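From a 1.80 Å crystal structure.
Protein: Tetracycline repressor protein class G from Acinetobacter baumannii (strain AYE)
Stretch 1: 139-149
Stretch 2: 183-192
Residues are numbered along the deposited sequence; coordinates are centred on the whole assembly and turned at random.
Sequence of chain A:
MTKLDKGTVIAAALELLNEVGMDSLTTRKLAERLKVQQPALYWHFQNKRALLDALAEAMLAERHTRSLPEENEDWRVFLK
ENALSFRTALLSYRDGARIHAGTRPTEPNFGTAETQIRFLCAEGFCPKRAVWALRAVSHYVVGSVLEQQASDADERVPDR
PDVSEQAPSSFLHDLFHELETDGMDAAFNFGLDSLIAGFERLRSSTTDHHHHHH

Stretch 1 139-149: HYVVGSVLEQQ
Stretch 2 (183-192) GMDAAFNFGL

Residues 139-149 are helical throughout, and a second helix occupies most of the second stretch and continues past Leu192; their axes run nearly antiparallel (160°), 10.9 Å apart at closest approach. CA pairs set the register: Tyr140 CA to Leu192 CA is 7.8 Å, Ser144 CA to Phe188 CA is 7.0 Å and Gln148 CA to Met184 CA is 7.6 Å, four residues, a little over one helical turn, per step along stretch 1.

Tyr140 (chi1 171°, t; chi2 71°) points toward the second helix, and its OH donates a hydrogen bond to Phe188 O at 2.7 Å. Phe188 O also accepts the helical bond from Leu192 N (3.0 Å). Tyr140 OH lies 3.2 Å from Gly191 CA; an ideal CB there would sit 2.0 Å from the hydroxyl, so the approach depends on the absent side chain. The Tyr140 and Phe188 rings are near parallel (27°) but slid apart, centroids 5.4 Å apart, with Tyr140 CE2 to Phe188 CE1 at 3.6 Å.

Val141 (t) brings CG2 to 4.0 Å from Phe188 CZ, at the ring edge. Ser144 (t) places OG at the same ring's edge, 3.6 Å from Phe188 CD1. Phe188 is itself t (chi2 79°).

Gln148 (t, t; chi3 -17°) packs OE1 3.6 Å from Met184 CB (Met184 m, m, t). A water bridges the two stretches, its O accepting from Gln148 NE2 (2.8 Å) and donating to Asp185 OD1 (3.3 Å).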

ATOM      1  N   HIS A 139      -3.191   6.173   1.810  1.00 28.76           N
ATOM      2  CA  HIS A 139      -2.475   4.985   2.355  1.00 29.00           C
ATOM      3  C   HIS A 139      -3.406   3.767   2.322  1.00 28.58           C
ATOM      4  O   HIS A 139      -2.979   2.702   1.822  1.00 27.93           O
ATOM      5  CB  HIS A 139      -1.951   5.236   3.778  1.00 29.77           C
ATOM      6  CG  HIS A 139      -0.958   6.344   3.899  1.00 30.57           C
ATOM      7  ND1 HIS A 139      -0.239   6.827   2.820  1.00 31.24           N
ATOM      8  CD2 HIS A 139      -0.541   7.045   4.975  1.00 31.45           C
ATOM      9  CE1 HIS A 139       0.563   7.791   3.224  1.00 31.63           C
ATOM     10  NE2 HIS A 139       0.400   7.941   4.544  1.00 32.41           N
ATOM     11  N   TYR A 140      -4.636   3.927   2.822  1.00 28.00           N
ATOM     12  CA  TYR A 140      -5.659   2.852   2.894  1.00 27.95           C
ATOM     13  C   TYR A 140      -5.965   2.328   1.483  1.00 27.24           C
ATOM     14  O   TYR A 140      -5.964   1.099   1.288  1.00 26.58           O
ATOM     15  CB  TYR A 140      -6.930   3.335   3.601  1.00 28.34           C
ATOM     16  CG  TYR A 140      -8.065   2.352   3.504  1.00 28.77           C
ATOM     17  CD1 TYR A 140      -8.036   1.161   4.213  1.00 29.26           C
ATOM     18  CD2 TYR A 140      -9.144   2.581   2.666  1.00 28.91           C
ATOM     19  CE1 TYR A 140      -9.060   0.234   4.109  1.00 29.39           C
ATOM     20  CE2 TYR A 140     -10.176   1.664   2.552  1.00 29.54           C
ATOM     21  CZ  TYR A 140     -10.132   0.483   3.272  1.00 29.90           C
ATOM     22  OH  TYR A 140     -11.144  -0.426   3.170  1.00 30.89           O
ATOM     23  N   VAL A 141      -6.200   3.225   0.519  1.00 26.52           N
ATOM     24  CA  VAL A 141      -6.596   2.850  -0.871  1.00 26.53           C
ATOM     25  C   VAL A 141      -5.459   2.039  -1.512  1.00 26.18           C
ATOM     26  O   VAL A 141      -5.744   0.980  -2.088  1.00 25.47           O
ATOM     27  CB  VAL A 141      -6.965   4.082  -1.719  1.00 27.07           C
ATOM     28  CG1 VAL A 141      -7.108   3.725  -3.190  1.00 27.54           C
ATOM     29  CG2 VAL A 141      -8.233   4.751  -1.210  1.00 27.44           C
ATOM     30  N   VAL A 142      -4.222   2.524  -1.417  1.00 26.25           N
ATOM     31  CA  VAL A 142      -3.033   1.849  -2.019  1.00 26.34           C
ATOM     32  C   VAL A 142      -2.918   0.439  -1.426  1.00 26.56           C
ATOM     33  O   VAL A 142      -2.819  -0.515  -2.213  1.00 26.18           O
ATOM     34  CB  VAL A 142      -1.747   2.670  -1.821  1.00 26.74           C
ATOM     35  CG1 VAL A 142      -0.501   1.855  -2.137  1.00 27.37           C
ATOM     36  CG2 VAL A 142      -1.779   3.949  -2.644  1.00 26.94           C
ATOM     37  N   GLY A 143      -2.941   0.315  -0.094  1.00 26.50           N
ATOM     38  CA  GLY A 143      -2.859  -0.988   0.596  1.00 27.01           C
ATOM     39  C   GLY A 143      -3.932  -1.946   0.105  1.00 27.21           C
ATOM     40  O   GLY A 143      -3.599  -3.114  -0.188  1.00 27.71           O
ATOM     41  N   SER A 144      -5.176  -1.466   0.001  1.00 27.20           N
ATOM     42  CA  SER A 144      -6.365  -2.262  -0.403  1.00 27.92           C
ATOM     43  C   SER A 144      -6.205  -2.773  -1.840  1.00 28.41           C
ATOM     44  O   SER A 144      -6.432  -3.977  -2.074  1.00 28.52           O
ATOM     45  CB  SER A 144      -7.635  -1.465  -0.245  1.00 28.00           C
ATOM     46  OG  SER A 144      -8.732  -2.169  -0.798  1.00 28.92           O
ATOM     47  N   VAL A 145      -5.828  -1.899  -2.776  1.00 28.00           N
ATOM     48  CA  VAL A 145      -5.772  -2.255  -4.225  1.00 28.77           C
ATOM     49  C   VAL A 145      -4.578  -3.187  -4.477  1.00 29.18           C
ATOM     50  O   VAL A 145      -4.735  -4.116  -5.296  1.00 30.11           O
ATOM     51  CB  VAL A 145      -5.742  -1.012  -5.133  1.00 28.72           C
ATOM     52  CG1 VAL A 145      -5.685  -1.415  -6.597  1.00 29.28           C
ATOM     53  CG2 VAL A 145      -6.940  -0.102  -4.881  1.00 28.48           C
ATOM     54  N   LEU A 146      -3.442  -2.976  -3.802  1.00 29.30           N
ATOM     55  CA  LEU A 146      -2.265  -3.891  -3.889  1.00 30.63           C
ATOM     56  C   LEU A 146      -2.717  -5.325  -3.584  1.00 32.51           C
ATOM     57  O   LEU A 146      -2.377  -6.234  -4.375  1.00 33.17           O
ATOM     58  CB  LEU A 146      -1.168  -3.446  -2.914  1.00 30.52           C
ATOM     59  CG  LEU A 146      -0.253  -2.323  -3.400  1.00 30.16           C
ATOM     60  CD1 LEU A 146       0.606  -1.800  -2.258  1.00 30.45           C
ATOM     61  CD2 LEU A 146       0.628  -2.787  -4.555  1.00 30.68           C
ATOM     62  N   GLU A 147      -3.462  -5.515  -2.491  1.00 33.37           N
ATOM     63  CA  GLU A 147      -3.937  -6.847  -2.020  1.00 35.80           C
ATOM     64  C   GLU A 147      -4.937  -7.428  -3.029  1.00 35.94           C
ATOM     65  O   GLU A 147      -4.813  -8.628  -3.362  1.00 36.31           O
ATOM     66  CB  GLU A 147      -4.548  -6.731  -0.621  1.00 37.45           C
ATOM     67  CG  GLU A 147      -4.831  -8.074   0.033  1.00 40.61           C
ATOM     68  CD  GLU A 147      -5.102  -8.010   1.528  1.00 42.67           C
ATOM     69  OE1 GLU A 147      -6.244  -8.297   1.939  1.00 45.14           O
ATOM     70  OE2 GLU A 147      -4.166  -7.675   2.285  1.00 45.52           O
ATOM     71  N   GLN A 148      -5.888  -6.612  -3.499  1.00 35.14           N
ATOM     72  CA  GLN A 148      -6.944  -7.030  -4.459  1.00 36.06           C
ATOM     73  C   GLN A 148      -6.296  -7.496  -5.768  1.00 36.04           C
ATOM     74  O   GLN A 148      -6.692  -8.561  -6.275  1.00 36.95           O
ATOM     75  CB  GLN A 148      -7.929  -5.891  -4.726  1.00 35.90           C
ATOM     76  CG  GLN A 148      -9.057  -6.281  -5.672  1.00 37.31           C
ATOM     77  CD  GLN A 148     -10.221  -5.321  -5.639  1.00 37.76           C
ATOM     78  OE1 GLN A 148     -10.371  -4.520  -4.719  1.00 37.66           O
ATOM     79  NE2 GLN A 148     -11.068  -5.404  -6.652  1.00 39.17           N
ATOM     80  N   GLN A 149      -5.337  -6.732  -6.291  1.00 35.80           N
ATOM     81  CA  GLN A 149      -4.704  -7.006  -7.610  1.00 36.53           C
ATOM     82  C   GLN A 149      -3.737  -8.192  -7.498  1.00 38.46           C
ATOM     83  O   GLN A 149      -3.592  -8.918  -8.502  1.00 39.43           O
ATOM     84  CB  GLN A 149      -4.035  -5.744  -8.152  1.00 35.41           C
ATOM     85  CG  GLN A 149      -5.045  -4.757  -8.717  1.00 34.61           C
ATOM     86  CD  GLN A 149      -4.410  -3.567  -9.391  1.00 33.67           C
ATOM     87  OE1 GLN A 149      -3.391  -3.044  -8.945  1.00 33.05           O
ATOM     88  NE2 GLN A 149      -5.031  -3.114 -10.467  1.00 34.13           N
ATOM     89  N   GLY A 183     -17.880 -10.336  -3.180  0.90 67.48           N
ATOM     90  CA  GLY A 183     -17.079  -9.322  -3.897  0.90 65.42           C
ATOM     91  C   GLY A 183     -16.157  -8.541  -2.975  0.90 62.49           C
ATOM     92  O   GLY A 183     -16.146  -8.829  -1.762  0.90 63.20           O
ATOM     93  N   MET A 184     -15.423  -7.576  -3.539  0.90 59.73           N
ATOM     94  CA  MET A 184     -14.333  -6.810  -2.873  0.90 56.43           C
ATOM     95  C   MET A 184     -14.847  -5.456  -2.364  0.90 52.17           C
ATOM     96  O   MET A 184     -14.192  -4.883  -1.468  0.90 49.37           O
ATOM     97  CB  MET A 184     -13.183  -6.552  -3.854  0.90 57.96           C
ATOM     98  CG  MET A 184     -12.619  -7.809  -4.495  0.90 60.51           C
ATOM     99  SD  MET A 184     -11.659  -8.812  -3.334  0.90 63.93           S
ATOM    100  CE  MET A 184     -10.810  -9.905  -4.473  0.90 63.93           C
ATOM    101  N   ASP A 185     -15.955  -4.956  -2.923  1.00 49.64           N
ATOM    102  CA  ASP A 185     -16.440  -3.561  -2.730  1.00 47.35           C
ATOM    103  C   ASP A 185     -16.910  -3.349  -1.284  1.00 44.49           C
ATOM    104  O   ASP A 185     -16.605  -2.277  -0.732  1.00 42.18           O
ATOM    105  CB  ASP A 185     -17.545  -3.211  -3.730  1.00 48.96           C
ATOM    106  CG  ASP A 185     -17.081  -3.170  -5.178  1.00 49.67           C
ATOM    107  OD1 ASP A 185     -15.869  -2.984  -5.407  1.00 48.53           O
ATOM    108  OD2 ASP A 185     -17.939  -3.327  -6.067  1.00 52.11           O
ATOM    109  N   ALA A 186     -17.620  -4.320  -0.696  1.00 43.70           N
ATOM    110  CA  ALA A 186     -18.192  -4.236   0.671  1.00 42.31           C
ATOM    111  C   ALA A 186     -17.067  -4.035   1.695  1.00 39.55           C
ATOM    112  O   ALA A 186     -17.197  -3.139   2.546  1.00 38.75           O
ATOM    113  CB  ALA A 186     -19.015  -5.466   0.981  1.00 43.53           C
ATOM    114  N   ALA A 187     -15.996  -4.830   1.601  1.00 38.18           N
ATOM    115  CA  ALA A 187     -14.810  -4.765   2.488  1.00 36.22           C
ATOM    116  C   ALA A 187     -14.142  -3.391   2.354  1.00 34.30           C
ATOM    117  O   ALA A 187     -13.860  -2.761   3.390  1.00 32.96           O
ATOM    118  CB  ALA A 187     -13.845  -5.880   2.157  1.00 36.41           C
ATOM    119  N   PHE A 188     -13.890  -2.942   1.122  1.00 33.29           N
ATOM    120  CA  PHE A 188     -13.252  -1.629   0.851  1.00 32.26           C
ATOM    121  C   PHE A 188     -14.082  -0.512   1.498  1.00 32.11           C
ATOM    122  O   PHE A 188     -13.520   0.312   2.240  1.00 30.67           O
ATOM    123  CB  PHE A 188     -13.100  -1.360  -0.646  1.00 32.36           C
ATOM    124  CG  PHE A 188     -12.596   0.033  -0.914  1.00 31.70           C
ATOM    125  CD1 PHE A 188     -11.251   0.336  -0.768  1.00 31.05           C
ATOM    126  CD2 PHE A 188     -13.475   1.056  -1.235  1.00 31.80           C
ATOM    127  CE1 PHE A 188     -10.787   1.624  -0.985  1.00 30.75           C
ATOM    128  CE2 PHE A 188     -13.008   2.344  -1.445  1.00 31.24           C
ATOM    129  CZ  PHE A 188     -11.666   2.625  -1.320  1.00 30.61           C
ATOM    130  N   ASN A 189     -15.389  -0.499   1.223  1.00 33.53           N
ATOM    131  CA  ASN A 189     -16.330   0.548   1.703  1.00 34.80           C
ATOM    132  C   ASN A 189     -16.374   0.535   3.236  1.00 33.83           C
ATOM    133  O   ASN A 189     -16.455   1.624   3.820  1.00 33.62           O
ATOM    134  CB  ASN A 189     -17.709   0.406   1.055  1.00 36.93           C
ATOM    135  CG  ASN A 189     -17.731   0.945  -0.360  1.00 38.70           C
ATOM    136  OD1 ASN A 189     -17.441   2.119  -0.586  1.00 40.26           O
ATOM    137  ND2 ASN A 189     -18.059   0.098  -1.321  1.00 40.13           N
ATOM    138  N   PHE A 190     -16.265  -0.633   3.876  1.00 33.58           N
ATOM    139  CA  PHE A 190     -16.291  -0.734   5.360  1.00 33.26           C
ATOM    140  C   PHE A 190     -15.078  -0.004   5.953  1.00 31.73           C
ATOM    141  O   PHE A 190     -15.270   0.794   6.884  1.00 31.33           O
ATOM    142  CB  PHE A 190     -16.355  -2.180   5.850  1.00 33.94           C
ATOM    143  CG  PHE A 190     -16.240  -2.279   7.348  1.00 33.98           C
ATOM    144  CD1 PHE A 190     -17.326  -1.990   8.161  1.00 34.94           C
ATOM    145  CD2 PHE A 190     -15.032  -2.601   7.948  1.00 33.86           C
ATOM    146  CE1 PHE A 190     -17.211  -2.056   9.541  1.00 35.06           C
ATOM    147  CE2 PHE A 190     -14.921  -2.666   9.328  1.00 34.15           C
ATOM    148  CZ  PHE A 190     -16.012  -2.396  10.121  1.00 34.46           C
ATOM    149  N   GLY A 191     -13.870  -0.265   5.441  1.00 30.86           N
ATOM    150  CA  GLY A 191     -12.640   0.417   5.890  1.00 30.05           C
ATOM    151  C   GLY A 191     -12.698   1.918   5.640  1.00 29.95           C
ATOM    152  O   GLY A 191     -12.263   2.686   6.525  1.00 28.94           O
ATOM    153  N   LEU A 192     -13.199   2.328   4.471  1.00 30.58           N
ATOM    154  CA  LEU A 192     -13.289   3.756   4.060  1.00 31.14           C
ATOM    155  C   LEU A 192     -14.259   4.495   4.992  1.00 31.81           C
ATOM    156  O   LEU A 192     -13.878   5.559   5.512  1.00 31.98           O
ATOM    157  CB  LEU A 192     -13.750   3.837   2.601  1.00 31.54           C
ATOM    158  CG  LEU A 192     -13.900   5.245   2.026  1.00 31.98           C
ATOM    159  CD1 LEU A 192     -12.657   6.084   2.281  1.00 31.88           C
ATOM    160  CD2 LEU A 192     -14.205   5.180   0.540  1.00 32.26           C
TER
HETATM  161  O   HOH W   1     -13.646  -4.556  -7.200  1.00 52.15           O